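Local structure of putative esterase PA1618 (Pseudomonas aeruginosa, 4QD8) at residues L3-P8 with L73-T77; L37-M41 with L62-L66; Q79-L85 with T134-L140; R99-R105 with D117-D123. The protein probably hydrolyses acyl-coenzyme A thioesters as a hotdog-fold thioesterase of the PaaI family, and binds phenacyl coenzyme A in this crystal. Residues are numbered along the deposited sequence.

Contact 1: L3-P8 with L73-T77; sequences LWRQTP and LCVDT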
loop_
_atom_site.group_PDB
_atom_site.type_symbol
_atom_site.label_atom_id
_atom_site.label_comp_id
_atom_site.label_asym_id
_atom_site.label_seq_id
_atom_site.Cartn_x
_atom_site.Cartn_y
_atom_site.Cartn_z
ATOM N N LEU A 3 5.279 -21.658 -14.207
ATOM C CA LEU A 3 4.315 -20.643 -13.814
ATOM C C LEU A 3 3.451 -20.332 -15.020
ATOM O O LEU A 3 2.262 -20.033 -14.905
ATOM C CB LEU A 3 5.082 -19.368 -13.452
ATOM C CG LEU A 3 4.758 -18.515 -12.236
ATOM C CD1 LEU A 3 5.608 -17.252 -12.283
ATOM C CD2 LEU A 3 3.309 -18.171 -12.189
ATOM N N TRP A 4 4.078 -20.384 -16.189
ATOM C CA TRP A 4 3.525 -19.752 -17.377
ATOM C C TRP A 4 2.517 -20.607 -18.115
ATOM O O TRP A 4 2.653 -21.836 -18.156
ATOM C CB TRP A 4 4.669 -19.382 -18.327
ATOM C CG TRP A 4 5.795 -18.710 -17.622
ATOM C CD1 TRP A 4 7.069 -19.174 -17.464
ATOM C CD2 TRP A 4 5.739 -17.450 -16.956
ATOM N NE1 TRP A 4 7.813 -18.273 -16.739
ATOM C CE2 TRP A 4 7.014 -17.204 -16.413
ATOM C CE3 TRP A 4 4.724 -16.501 -16.761
ATOM C CZ2 TRP A 4 7.310 -16.041 -15.697
ATOM C CZ3 TRP A 4 5.012 -15.355 -16.043
ATOM C CH2 TRP A 4 6.299 -15.129 -15.527
ATOM N N ARG A 5 1.513 -19.955 -18.698
ATOM C CA ARG A 5 0.636 -20.606 -19.663
ATOM C C ARG A 5 1.235 -20.420 -21.043
ATOM O O ARG A 5 1.581 -21.391 -21.719
ATOM C CB ARG A 5 -0.764 -20.009 -19.631
ATOM C CG ARG A 5 -1.766 -20.735 -20.510
ATOM C CD ARG A 5 -3.120 -20.129 -20.321
ATOM N NE ARG A 5 -4.209 -20.945 -20.850
ATOM C CZ ARG A 5 -4.723 -20.808 -22.067
ATOM N NH1 ARG A 5 -4.227 -19.905 -22.907
ATOM N NH2 ARG A 5 -5.733 -21.577 -22.448
ATOM N N GLN A 6 1.355 -19.163 -21.462
ATOM C CA GLN A 6 2.139 -18.851 -22.648
ATOM C C GLN A 6 3.624 -18.783 -22.308
ATOM O O GLN A 6 4.036 -18.021 -21.428
ATOM C CB GLN A 6 1.686 -17.542 -23.285
ATOM C CG GLN A 6 2.711 -17.004 -24.267
ATOM C CD GLN A 6 2.104 -16.519 -25.564
ATOM O OE1 GLN A 6 2.102 -17.241 -26.569
ATOM N NE2 GLN A 6 1.595 -15.286 -25.560
ATOM N N THR A 7 4.429 -19.582 -23.003
ATOM C CA THR A 7 5.876 -19.556 -22.824
ATOM C C THR A 7 6.413 -18.168 -23.176
ATOM O O THR A 7 6.117 -17.649 -24.243
ATOM C CB THR A 7 6.558 -20.607 -23.703
ATOM O OG1 THR A 7 6.187 -21.912 -23.247
ATOM C CG2 THR A 7 8.062 -20.479 -23.624
ATOM N N PRO A 8 7.179 -17.552 -22.262
ATOM C CA PRO A 8 7.647 -16.196 -22.577
ATOM C C PRO A 8 8.552 -16.191 -23.803
ATOM O O PRO A 8 9.422 -17.044 -23.935
ATOM C CB PRO A 8 8.454 -15.802 -21.332
ATOM C CG PRO A 8 7.937 -16.710 -20.224
ATOM C CD PRO A 8 7.623 -18.005 -20.931
ATOM N N LEU A 73 0.865 -13.637 -19.459
ATOM C CA LEU A 73 1.476 -14.920 -19.812
ATOM C C LEU A 73 0.908 -16.056 -18.969
ATOM O O LEU A 73 1.260 -17.218 -19.168
ATOM C CB LEU A 73 2.993 -14.858 -19.611
ATOM C CG LEU A 73 3.770 -13.912 -20.527
ATOM C CD1 LEU A 73 5.178 -13.721 -20.043
ATOM C CD2 LEU A 73 3.775 -14.481 -21.948
ATOM N N CYS A 74 0.041 -15.714 -18.019
ATOM C CA CYS A 74 -0.519 -16.710 -17.107
ATOM C C CYS A 74 -2.016 -16.944 -17.282
ATOM O O CYS A 74 -2.549 -17.928 -16.771
ATOM C CB CYS A 74 -0.239 -16.336 -15.650
ATOM S SG CYS A 74 1.485 -16.477 -15.164
ATOM N N VAL A 75 -2.702 -16.056 -17.988
ATOM C CA VAL A 75 -4.134 -16.264 -18.204
ATOM C C VAL A 75 -4.456 -16.835 -19.569
ATOM O O VAL A 75 -3.623 -16.836 -20.474
ATOM C CB VAL A 75 -4.964 -14.973 -18.041
ATOM C CG1 VAL A 75 -4.797 -14.412 -16.652
ATOM C CG2 VAL A 75 -4.594 -13.959 -19.109
ATOM N N ASP A 76 -5.683 -17.333 -19.689
ATOM C CA ASP A 76 -6.258 -17.712 -20.963
ATOM C C ASP A 76 -6.699 -16.441 -21.675
ATOM O O ASP A 76 -7.764 -15.893 -21.394
ATOM C CB ASP A 76 -7.463 -18.624 -20.721
ATOM C CG ASP A 76 -8.153 -19.052 -22.007
ATOM O OD1 ASP A 76 -7.785 -18.571 -23.103
ATOM O OD2 ASP A 76 -9.091 -19.871 -21.909
ATOM N N THR A 77 -5.873 -15.994 -22.613
ATOM C CA THR A 77 -6.060 -14.724 -23.289
ATOM C C THR A 77 -7.204 -14.727 -24.299
ATOM O O THR A 77 -7.552 -13.680 -24.836
ATOM C CB THR A 77 -4.768 -14.303 -23.988
ATOM O OG1 THR A 77 -4.212 -15.441 -24.663
ATOM C CG2 THR A 77 -3.762 -13.813 -22.961
#
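Here the N-terminal loop of a hotdog subunit is fastened to the loop that leaves the long central helix 56-72, the "sausage" of the fold, on its way to strand 80-91. The polar link is small. One carbonyl, Leu73 O, accepts two consecutive amides, Arg5 N at 2.8 Å and Gln6 N at 3.0 Å, which brings the two backbones to within 4.8 Å at the CA atoms of Arg5 and Cys74. Apolar contacts supply much of the rest. Trp4 CE3 lies 3.7 Å from Leu73 CB, Gln6 lays its CG 3.6 Å from Leu73 CD2, and Pro8 CG approaches Leu73 CD1 at 4.1 Å. Trp4 is further held by a hydrogen bond from NE1 to Asp33 O, and Trp116 of strand 113-121 packs on Leu3, Trp4 and Cys74. Charge enters at the exposed end, where the extended Arg5 reaches along the loop to Asp76: NH2 to OD1 is a long 3.7 Å, with the oxygen well out of the guanidinium plane, and Asp76 OD1 also bonds Ser78 OG. Sulfur adds an oblique sulfur-aromatic contact, in which Cys74 SG sits 4.7 Å from the centroid of the six-membered ring of Trp4 and 3.6 Å from Trp4 CE3.

Contact 2: L37-M41 with L62-L66; sequences LTASM and LAESL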
loop_
_atom_site.group_PDB
_atom_site.type_symbol
_atom_site.label_atom_id
_atom_site.label_comp_id
_atom_site.label_asym_id
_atom_site.label_seq_id
_atom_site.Cartn_x
_atom_site.Cartn_y
_atom_site.Cartn_z
ATOM N N LEU A 37 10.161 -13.520 -14.173
ATOM C CA LEU A 37 10.324 -12.769 -15.408
ATOM C C LEU A 37 11.104 -11.510 -15.042
ATOM O O LEU A 37 10.867 -10.926 -13.988
ATOM C CB LEU A 37 8.957 -12.422 -15.999
ATOM C CG LEU A 37 8.937 -11.658 -17.328
ATOM C CD1 LEU A 37 9.657 -12.422 -18.440
ATOM C CD2 LEU A 37 7.512 -11.291 -17.746
ATOM N N THR A 38 12.053 -11.116 -15.893
ATOM C CA THR A 38 12.985 -10.026 -15.566
ATOM C C THR A 38 12.990 -8.970 -16.675
ATOM O O THR A 38 13.009 -9.313 -17.858
ATOM C CB THR A 38 14.424 -10.577 -15.371
ATOM O OG1 THR A 38 14.450 -11.509 -14.276
ATOM C CG2 THR A 38 15.416 -9.448 -15.099
ATOM N N ALA A 39 12.951 -7.687 -16.290
ATOM C CA ALA A 39 13.054 -6.575 -17.240
ATOM C C ALA A 39 13.906 -5.486 -16.616
ATOM O O ALA A 39 13.955 -5.368 -15.401
ATOM C CB ALA A 39 11.670 -6.009 -17.573
ATOM N N SER A 40 14.559 -4.684 -17.450
ATOM C CA SER A 40 15.381 -3.586 -16.964
ATOM C C SER A 40 15.024 -2.299 -17.685
ATOM O O SER A 40 14.320 -2.318 -18.698
ATOM C CB SER A 40 16.862 -3.896 -17.147
ATOM O OG SER A 40 17.202 -3.869 -18.523
ATOM N N MET A 41 15.502 -1.178 -17.157
ATOM C CA MET A 41 15.154 0.128 -17.682
ATOM C C MET A 41 16.334 1.045 -17.439
ATOM O O MET A 41 16.959 0.966 -16.391
ATOM C CB MET A 41 13.937 0.664 -16.930
ATOM C CG MET A 41 13.332 1.955 -17.480
ATOM S SD MET A 41 11.860 2.444 -16.552
ATOM C CE MET A 41 12.565 2.639 -14.921
ATOM N N LEU A 62 8.081 0.451 -14.480
ATOM C CA LEU A 62 8.801 -0.790 -14.729
ATOM C C LEU A 62 8.116 -1.969 -14.031
ATOM O O LEU A 62 7.862 -3.010 -14.652
ATOM C CB LEU A 62 10.253 -0.670 -14.278
ATOM C CG LEU A 62 11.101 -1.928 -14.444
ATOM C CD1 LEU A 62 11.052 -2.436 -15.890
ATOM C CD2 LEU A 62 12.544 -1.615 -14.012
ATOM N N ALA A 63 7.777 -1.788 -12.760
ATOM C CA ALA A 63 7.163 -2.866 -11.984
ATOM C C ALA A 63 5.827 -3.274 -12.581
ATOM O O ALA A 63 5.536 -4.476 -12.718
ATOM C CB ALA A 63 6.988 -2.442 -10.528
ATOM N N GLU A 64 5.018 -2.285 -12.946
ATOM C CA GLU A 64 3.676 -2.576 -13.465
ATOM C C GLU A 64 3.728 -3.138 -14.888
ATOM O O GLU A 64 2.917 -4.000 -15.237
ATOM C CB GLU A 64 2.736 -1.360 -13.347
ATOM C CG GLU A 64 1.288 -1.727 -13.630
ATOM C CD GLU A 64 0.248 -0.905 -12.863
ATOM O OE1 GLU A 64 0.551 -0.292 -11.799
ATOM O OE2 GLU A 64 -0.895 -0.917 -13.342
ATOM N N SER A 65 4.689 -2.688 -15.699
ATOM C CA SER A 65 4.894 -3.274 -17.027
ATOM C C SER A 65 5.236 -4.745 -16.890
ATOM O O SER A 65 4.693 -5.588 -17.600
ATOM C CB SER A 65 6.056 -2.596 -17.772
ATOM O OG SER A 65 5.610 -1.484 -18.521
ATOM N N LEU A 66 6.154 -5.031 -15.979
ATOM C CA LEU A 66 6.673 -6.369 -15.784
ATOM C C LEU A 66 5.586 -7.281 -15.242
ATOM O O LEU A 66 5.337 -8.344 -15.791
ATOM C CB LEU A 66 7.872 -6.331 -14.828
ATOM C CG LEU A 66 8.515 -7.675 -14.515
ATOM C CD1 LEU A 66 8.890 -8.392 -15.812
ATOM C CD2 LEU A 66 9.743 -7.463 -13.655
#
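Leu62 and Leu66, one turn apart on the central helix, carry most of this buried contact, and Ala39 on the strand is the small residue they meet. Their spacing is fixed by the helical bond from Leu66 N to Leu62 O, 3.0 Å, and both side chains leave the helix in the same t,p rotamer, so their CD1 methyls reach the strand side by side. Ala39 CB is 4.0 Å from Leu62 CD1 and 4.1 Å from Leu66 CD1, touching both leucines. Leu62 then extends to the next inward residue of the strand, with CD2 4.0 Å from Met41 CB, while Leu66 CD1 packs against Leu37 CG at 3.6 Å. This is the core of the hotdog fold, a long helix wrapped by a curved antiparallel sheet; the strand runs at 145° to the helix, with axes 9.0 Å apart at closest approach. No hydrogen bond crosses between them, and the fit is purely van der Waals. Thr38 and Ser40 turn their CB atoms away from the helix, and Ser40 OG bonds Glu30 and Arg99 instead. The same leucines also press on strands farther along the sheet: Leu62 on Leu120, Leu66 on Ala102 and Ala104. From the intervening turn of the helix, Glu64 OE1 and Ser65 OG hydrogen-bond His91 and His55 of the second subunit, respectively.

Contact 3: Q79-L85 with T134-L140; sequences QYYCVGL and TMAVVPL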
loop_
_atom_site.group_PDB
_atom_site.type_symbol
_atom_site.label_atom_id
_atom_site.label_comp_id
_atom_site.label_asym_id
_atom_site.label_seq_id
_atom_site.Cartn_x
_atom_site.Cartn_y
_atom_site.Cartn_z
ATOM N N GLN A 79 -10.135 -15.641 -23.340
ATOM C CA GLN A 79 -11.303 -15.370 -22.519
ATOM C C GLN A 79 -11.117 -14.213 -21.550
ATOM O O GLN A 79 -12.098 -13.668 -21.050
ATOM C CB GLN A 79 -11.689 -16.604 -21.714
ATOM C CG GLN A 79 -12.380 -17.685 -22.508
ATOM C CD GLN A 79 -12.936 -18.769 -21.616
ATOM O OE1 GLN A 79 -12.417 -19.882 -21.583
ATOM N NE2 GLN A 79 -13.997 -18.446 -20.879
ATOM N N TYR A 80 -9.864 -13.867 -21.266
ATOM C CA TYR A 80 -9.574 -12.896 -20.212
ATOM C C TYR A 80 -8.509 -11.896 -20.605
ATOM O O TYR A 80 -7.636 -12.179 -21.419
ATOM C CB TYR A 80 -9.091 -13.609 -18.941
ATOM C CG TYR A 80 -10.069 -14.595 -18.370
ATOM C CD1 TYR A 80 -11.224 -14.164 -17.738
ATOM C CD2 TYR A 80 -9.832 -15.961 -18.453
ATOM C CE1 TYR A 80 -12.123 -15.060 -17.211
ATOM C CE2 TYR A 80 -10.730 -16.867 -17.933
ATOM C CZ TYR A 80 -11.869 -16.409 -17.310
ATOM O OH TYR A 80 -12.764 -17.307 -16.785
ATOM N N TYR A 81 -8.563 -10.724 -19.988
ATOM C CA TYR A 81 -7.424 -9.832 -20.035
ATOM C C TYR A 81 -7.190 -9.333 -18.622
ATOM O O TYR A 81 -8.033 -9.518 -17.747
ATOM C CB TYR A 81 -7.633 -8.686 -21.017
ATOM C CG TYR A 81 -8.698 -7.708 -20.611
ATOM C CD1 TYR A 81 -10.038 -8.026 -20.739
ATOM C CD2 TYR A 81 -8.362 -6.458 -20.122
ATOM C CE1 TYR A 81 -11.017 -7.136 -20.378
ATOM C CE2 TYR A 81 -9.331 -5.560 -19.761
ATOM C CZ TYR A 81 -10.658 -5.903 -19.889
ATOM O OH TYR A 81 -11.635 -5.010 -19.529
ATOM N N CYS A 82 -6.031 -8.736 -18.398
ATOM C CA CYS A 82 -5.640 -8.354 -17.049
ATOM C C CYS A 82 -5.356 -6.871 -16.987
ATOM O O CYS A 82 -4.733 -6.318 -17.891
ATOM C CB CYS A 82 -4.401 -9.126 -16.629
ATOM S SG CYS A 82 -4.695 -10.908 -16.595
ATOM N N VAL A 83 -5.820 -6.228 -15.922
ATOM C CA VAL A 83 -5.506 -4.816 -15.705
ATOM C C VAL A 83 -5.009 -4.601 -14.278
ATOM O O VAL A 83 -5.373 -5.338 -13.366
ATOM C CB VAL A 83 -6.720 -3.917 -15.976
ATOM C CG1 VAL A 83 -7.161 -4.047 -17.434
ATOM C CG2 VAL A 83 -7.873 -4.269 -15.056
ATOM N N GLY A 84 -4.161 -3.600 -14.084
ATOM C CA GLY A 84 -3.717 -3.269 -12.739
ATOM C C GLY A 84 -4.886 -2.888 -11.853
ATOM O O GLY A 84 -5.760 -2.112 -12.254
ATOM N N LEU A 85 -4.896 -3.401 -10.625
ATOM C CA LEU A 85 -5.941 -3.062 -9.671
ATOM C C LEU A 85 -5.390 -2.253 -8.496
ATOM O O LEU A 85 -5.967 -1.245 -8.105
ATOM C CB LEU A 85 -6.634 -4.335 -9.174
ATOM C CG LEU A 85 -7.807 -4.178 -8.207
ATOM C CD1 LEU A 85 -8.980 -3.549 -8.931
ATOM C CD2 LEU A 85 -8.204 -5.529 -7.610
ATOM N N THR A 134 -1.210 -5.959 -7.547
ATOM C CA THR A 134 -2.444 -6.752 -7.676
ATOM C C THR A 134 -3.096 -6.477 -9.031
ATOM O O THR A 134 -3.450 -5.338 -9.334
ATOM C CB THR A 134 -3.423 -6.398 -6.571
ATOM O OG1 THR A 134 -2.763 -6.558 -5.312
ATOM C CG2 THR A 134 -4.679 -7.310 -6.614
ATOM N N MET A 135 -3.246 -7.530 -9.839
ATOM C CA MET A 135 -3.893 -7.439 -11.147
ATOM C C MET A 135 -5.302 -7.987 -11.032
ATOM O O MET A 135 -5.538 -8.927 -10.285
ATOM C CB MET A 135 -3.130 -8.295 -12.167
ATOM C CG MET A 135 -1.690 -7.861 -12.403
ATOM S SD MET A 135 -1.585 -6.243 -13.187
ATOM C CE MET A 135 -2.362 -6.570 -14.776
ATOM N N ALA A 136 -6.238 -7.391 -11.764
ATOM C CA ALA A 136 -7.579 -7.959 -11.896
ATOM C C ALA A 136 -7.626 -8.806 -13.164
ATOM O O ALA A 136 -7.086 -8.427 -14.198
ATOM C CB ALA A 136 -8.614 -6.873 -11.962
ATOM N N VAL A 137 -8.284 -9.953 -13.072
ATOM C CA VAL A 137 -8.501 -10.808 -14.239
ATOM C C VAL A 137 -9.931 -10.547 -14.704
ATOM O O VAL A 137 -10.874 -10.768 -13.943
ATOM C CB VAL A 137 -8.311 -12.287 -13.883
ATOM C CG1 VAL A 137 -8.441 -13.154 -15.141
ATOM C CG2 VAL A 137 -6.958 -12.497 -13.242
ATOM N N VAL A 138 -10.077 -10.052 -15.933
ATOM C CA VAL A 138 -11.358 -9.546 -16.435
ATOM C C VAL A 138 -11.767 -10.287 -17.713
ATOM O O VAL A 138 -10.969 -10.411 -18.639
ATOM C CB VAL A 138 -11.271 -8.032 -16.730
ATOM C CG1 VAL A 138 -12.641 -7.468 -17.069
ATOM C CG2 VAL A 138 -10.662 -7.282 -15.541
ATOM N N PRO A 139 -13.013 -10.788 -17.763
ATOM C CA PRO A 139 -13.468 -11.467 -18.990
ATOM C C PRO A 139 -13.580 -10.503 -20.172
ATOM O O PRO A 139 -14.090 -9.403 -19.995
ATOM C CB PRO A 139 -14.854 -11.996 -18.601
ATOM C CG PRO A 139 -14.805 -12.138 -17.109
ATOM C CD PRO A 139 -13.972 -10.949 -16.655
ATOM N N LEU A 140 -13.102 -10.906 -21.351
ATOM C CA LEU A 140 -13.200 -10.074 -22.557
ATOM C C LEU A 140 -14.660 -9.811 -22.937
ATOM O O LEU A 140 -15.527 -10.664 -22.734
ATOM C CB LEU A 140 -12.477 -10.736 -23.734
ATOM C CG LEU A 140 -10.967 -10.943 -23.629
ATOM C CD1 LEU A 140 -10.509 -12.065 -24.548
ATOM C CD2 LEU A 140 -10.224 -9.658 -23.953
#
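Gln79, just before the strand, starts the ladder with its carbonyl, which accepts Leu140 N at 3.0 Å. Tyr80 follows in a non-hydrogen-bonded pair with Pro139, its CE1 4.0 Å from Pro139 CG. Tyr81 pairs with Val138 through two bonds, Tyr81 N to Val138 O and Val138 N to Tyr81 O, both 2.8 Å, and its ring takes Val138 CB over one face in a CH-pi contact. Cys82 turns to the opposite face with Val137, where SG is 4.3 Å from Val137 CG2 and CB 3.8 Å from Met135 CE; Ser71 of helix 56-72 covers this side. Val83 bonds Ala136 both ways, N to O at 3.1 Å and O to N at 2.7 Å. At Gly84, N lies 3.5 Å from Met135 CE, the methionine curling toward it. Leu85 N closes on Thr134 O at 2.7 Å, and the leucine meets Leu85 of the third subunit. The result is a twisted antiparallel pair of the hotdog sheet, reaching subunit interfaces at its Leu85 end.

Contact 4: R99-R105 with D117-D123; sequences RVTAVAR and DIRLSGD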
loop_
_atom_site.group_PDB
_atom_site.type_symbol
_atom_site.label_atom_id
_atom_site.label_comp_id
_atom_site.label_asym_id
_atom_site.label_seq_id
_atom_site.Cartn_x
_atom_site.Cartn_y
_atom_site.Cartn_z
ATOM N N ARG A 99 21.380 1.171 -15.154
ATOM C CA ARG A 99 20.039 0.626 -15.372
ATOM C C ARG A 99 19.460 0.099 -14.069
ATOM O O ARG A 99 20.192 -0.249 -13.136
ATOM C CB ARG A 99 20.065 -0.507 -16.407
ATOM C CG ARG A 99 20.597 -0.108 -17.786
ATOM C CD ARG A 99 20.575 -1.285 -18.740
ATOM N NE ARG A 99 19.221 -1.692 -19.108
ATOM C CZ ARG A 99 18.448 -1.034 -19.967
ATOM N NH1 ARG A 99 18.887 0.078 -20.546
ATOM N NH2 ARG A 99 17.227 -1.480 -20.250
ATOM N N VAL A 100 18.135 0.043 -14.013
ATOM C CA VAL A 100 17.462 -0.576 -12.884
ATOM C C VAL A 100 16.805 -1.862 -13.384
ATOM O O VAL A 100 16.174 -1.876 -14.447
ATOM C CB VAL A 100 16.450 0.383 -12.215
ATOM C CG1 VAL A 100 15.428 0.906 -13.212
ATOM C CG2 VAL A 100 15.774 -0.289 -11.019
ATOM N N THR A 101 16.994 -2.947 -12.637
ATOM C CA THR A 101 16.526 -4.274 -13.051
ATOM C C THR A 101 15.430 -4.767 -12.109
ATOM O O THR A 101 15.607 -4.740 -10.892
ATOM C CB THR A 101 17.696 -5.271 -13.040
ATOM O OG1 THR A 101 18.694 -4.839 -13.974
ATOM C CG2 THR A 101 17.229 -6.669 -13.438
ATOM N N ALA A 102 14.305 -5.208 -12.675
ATOM C CA ALA A 102 13.177 -5.675 -11.875
ATOM C C ALA A 102 12.978 -7.165 -12.109
ATOM O O ALA A 102 13.066 -7.631 -13.241
ATOM C CB ALA A 102 11.911 -4.914 -12.253
ATOM N N VAL A 103 12.715 -7.908 -11.038
ATOM C CA VAL A 103 12.412 -9.341 -11.158
ATOM C C VAL A 103 11.044 -9.597 -10.542
ATOM O O VAL A 103 10.803 -9.219 -9.399
ATOM C CB VAL A 103 13.467 -10.197 -10.439
ATOM C CG1 VAL A 103 13.201 -11.692 -10.649
ATOM C CG2 VAL A 103 14.861 -9.857 -10.945
ATOM N N ALA A 104 10.153 -10.229 -11.298
ATOM C CA ALA A 104 8.811 -10.523 -10.811
ATOM C C ALA A 104 8.661 -12.000 -10.475
ATOM O O ALA A 104 9.060 -12.869 -11.260
ATOM C CB ALA A 104 7.758 -10.110 -11.836
ATOM N N ARG A 105 8.056 -12.263 -9.323
ATOM C CA ARG A 105 7.738 -13.618 -8.875
ATOM C C ARG A 105 6.280 -13.637 -8.402
ATOM O O ARG A 105 5.780 -12.652 -7.886
ATOM C CB ARG A 105 8.674 -14.026 -7.737
ATOM C CG ARG A 105 10.110 -14.232 -8.190
ATOM C CD ARG A 105 11.050 -14.543 -7.039
ATOM N NE ARG A 105 12.427 -14.675 -7.523
ATOM C CZ ARG A 105 12.928 -15.785 -8.065
ATOM N NH1 ARG A 105 12.174 -16.876 -8.192
ATOM N NH2 ARG A 105 14.190 -15.811 -8.484
ATOM N N ASP A 117 5.211 -10.150 -6.682
ATOM C CA ASP A 117 6.275 -9.578 -5.858
ATOM C C ASP A 117 7.333 -9.075 -6.837
ATOM O O ASP A 117 7.838 -9.854 -7.652
ATOM C CB ASP A 117 6.844 -10.682 -4.965
ATOM C CG ASP A 117 8.088 -10.256 -4.212
ATOM O OD1 ASP A 117 8.045 -9.250 -3.481
ATOM O OD2 ASP A 117 9.105 -10.960 -4.331
ATOM N N ILE A 118 7.658 -7.781 -6.811
ATOM C CA ILE A 118 8.610 -7.260 -7.792
ATOM C C ILE A 118 9.776 -6.582 -7.081
ATOM O O ILE A 118 9.577 -5.653 -6.294
ATOM C CB ILE A 118 7.924 -6.323 -8.802
ATOM C CG1 ILE A 118 6.825 -7.106 -9.528
ATOM C CG2 ILE A 118 8.931 -5.811 -9.840
ATOM C CD1 ILE A 118 5.656 -6.273 -9.947
ATOM N N ARG A 119 10.986 -7.086 -7.331
ATOM C CA ARG A 119 12.190 -6.570 -6.661
ATOM C C ARG A 119 13.086 -5.838 -7.661
ATOM O O ARG A 119 13.431 -6.393 -8.705
ATOM C CB ARG A 119 13.008 -7.711 -6.028
ATOM C CG ARG A 119 12.254 -8.671 -5.108
ATOM C CD ARG A 119 11.647 -7.970 -3.922
ATOM N NE ARG A 119 10.954 -8.925 -3.056
ATOM C CZ ARG A 119 11.508 -9.542 -2.016
ATOM N NH1 ARG A 119 12.772 -9.298 -1.688
ATOM N NH2 ARG A 119 10.790 -10.394 -1.297
ATOM N N LEU A 120 13.491 -4.614 -7.322
ATOM C CA LEU A 120 14.314 -3.799 -8.213
ATOM C C LEU A 120 15.667 -3.524 -7.580
ATOM O O LEU A 120 15.780 -3.379 -6.353
ATOM C CB LEU A 120 13.635 -2.460 -8.535
ATOM C CG LEU A 120 12.508 -2.463 -9.569
ATOM C CD1 LEU A 120 11.287 -3.175 -9.019
ATOM C CD2 LEU A 120 12.150 -1.052 -9.970
ATOM N N SER A 121 16.680 -3.440 -8.431
ATOM C CA SER A 121 18.025 -3.101 -7.975
ATOM C C SER A 121 18.796 -2.383 -9.079
ATOM O O SER A 121 18.553 -2.588 -10.279
ATOM C CB SER A 121 18.772 -4.359 -7.519
ATOM O OG SER A 121 18.909 -5.273 -8.586
ATOM N N GLY A 122 19.711 -1.514 -8.666
ATOM C CA GLY A 122 20.574 -0.849 -9.617
ATOM C C GLY A 122 21.728 -1.754 -9.985
ATOM O O GLY A 122 21.772 -2.928 -9.596
ATOM N N ASP A 123 22.676 -1.210 -10.735
ATOM C CA ASP A 123 23.744 -2.049 -11.255
ATOM C C ASP A 123 24.680 -2.547 -10.160
ATOM O O ASP A 123 25.376 -3.537 -10.355
ATOM C CB ASP A 123 24.493 -1.327 -12.373
ATOM C CG ASP A 123 23.638 -1.154 -13.617
ATOM O OD1 ASP A 123 22.815 -2.053 -13.905
ATOM O OD2 ASP A 123 23.788 -0.126 -14.299
HETATM O O HOH W 1 21.942 1.574 -11.646
HETATM O O HOH W 2 20.526 -3.174 -12.872
#
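This is an antiparallel strand pairing inside the hotdog sheet, where strand 99-106 lies between strands 36-42 and 113-121. Three pairs are hydrogen-bonded both ways: Thr101 with Ser121, Val103 with Arg119, and Arg105 with Asp117, the last with Arg105 N to Asp117 O at 2.9 Å and Asp117 N to Arg105 O at 2.8 Å. Between them, Ala102 with Leu120 and Ala104 with Ile118 place their side chains on the helix face. There Ala102 CB meets Leu120 CG at 3.7 Å, Ala104 CB meets Ile118 CG1 at 3.9 Å, and Leu62 and Leu66 of helix 56-72 pack on the alanines. On the other face Arg119 NE makes a salt bridge to Asp117 OD1, 3.0 Å, and both residues touch the fourth subunit. Beyond the ladder Asp123 takes over: its OD2 accepts Arg99 N at 2.9 Å, and one water donates to Arg99 O at 2.9 Å while accepting from Asp123 N at 3.0 Å.

In the fold
Contacts 2 and 4, with centres 7 Å apart, form one core: strands 36-42 and 99-106 are neighbours, and Ala39 O lies 2.8 Å from Ala102 N. Contact 1 packs against contact 2, Trp4 CH2 resting 3.8 Å from Leu37 CB, and also meets contact 3, where Val75 CG1 is 3.5 Å from Cys82 SG. Contacts 3 and 4 lie on opposite sides of the chain's centre, about 23 Å apart between centres, joined through neighbouring strands 113-121 and 127-139. Contacts 2 and 3 both touch the second subunit, and Glu64 OE2 comes 3.7 Å from Gly84 CA; as in related hotdog thioesterases, the active site probably lies along this subunit interface.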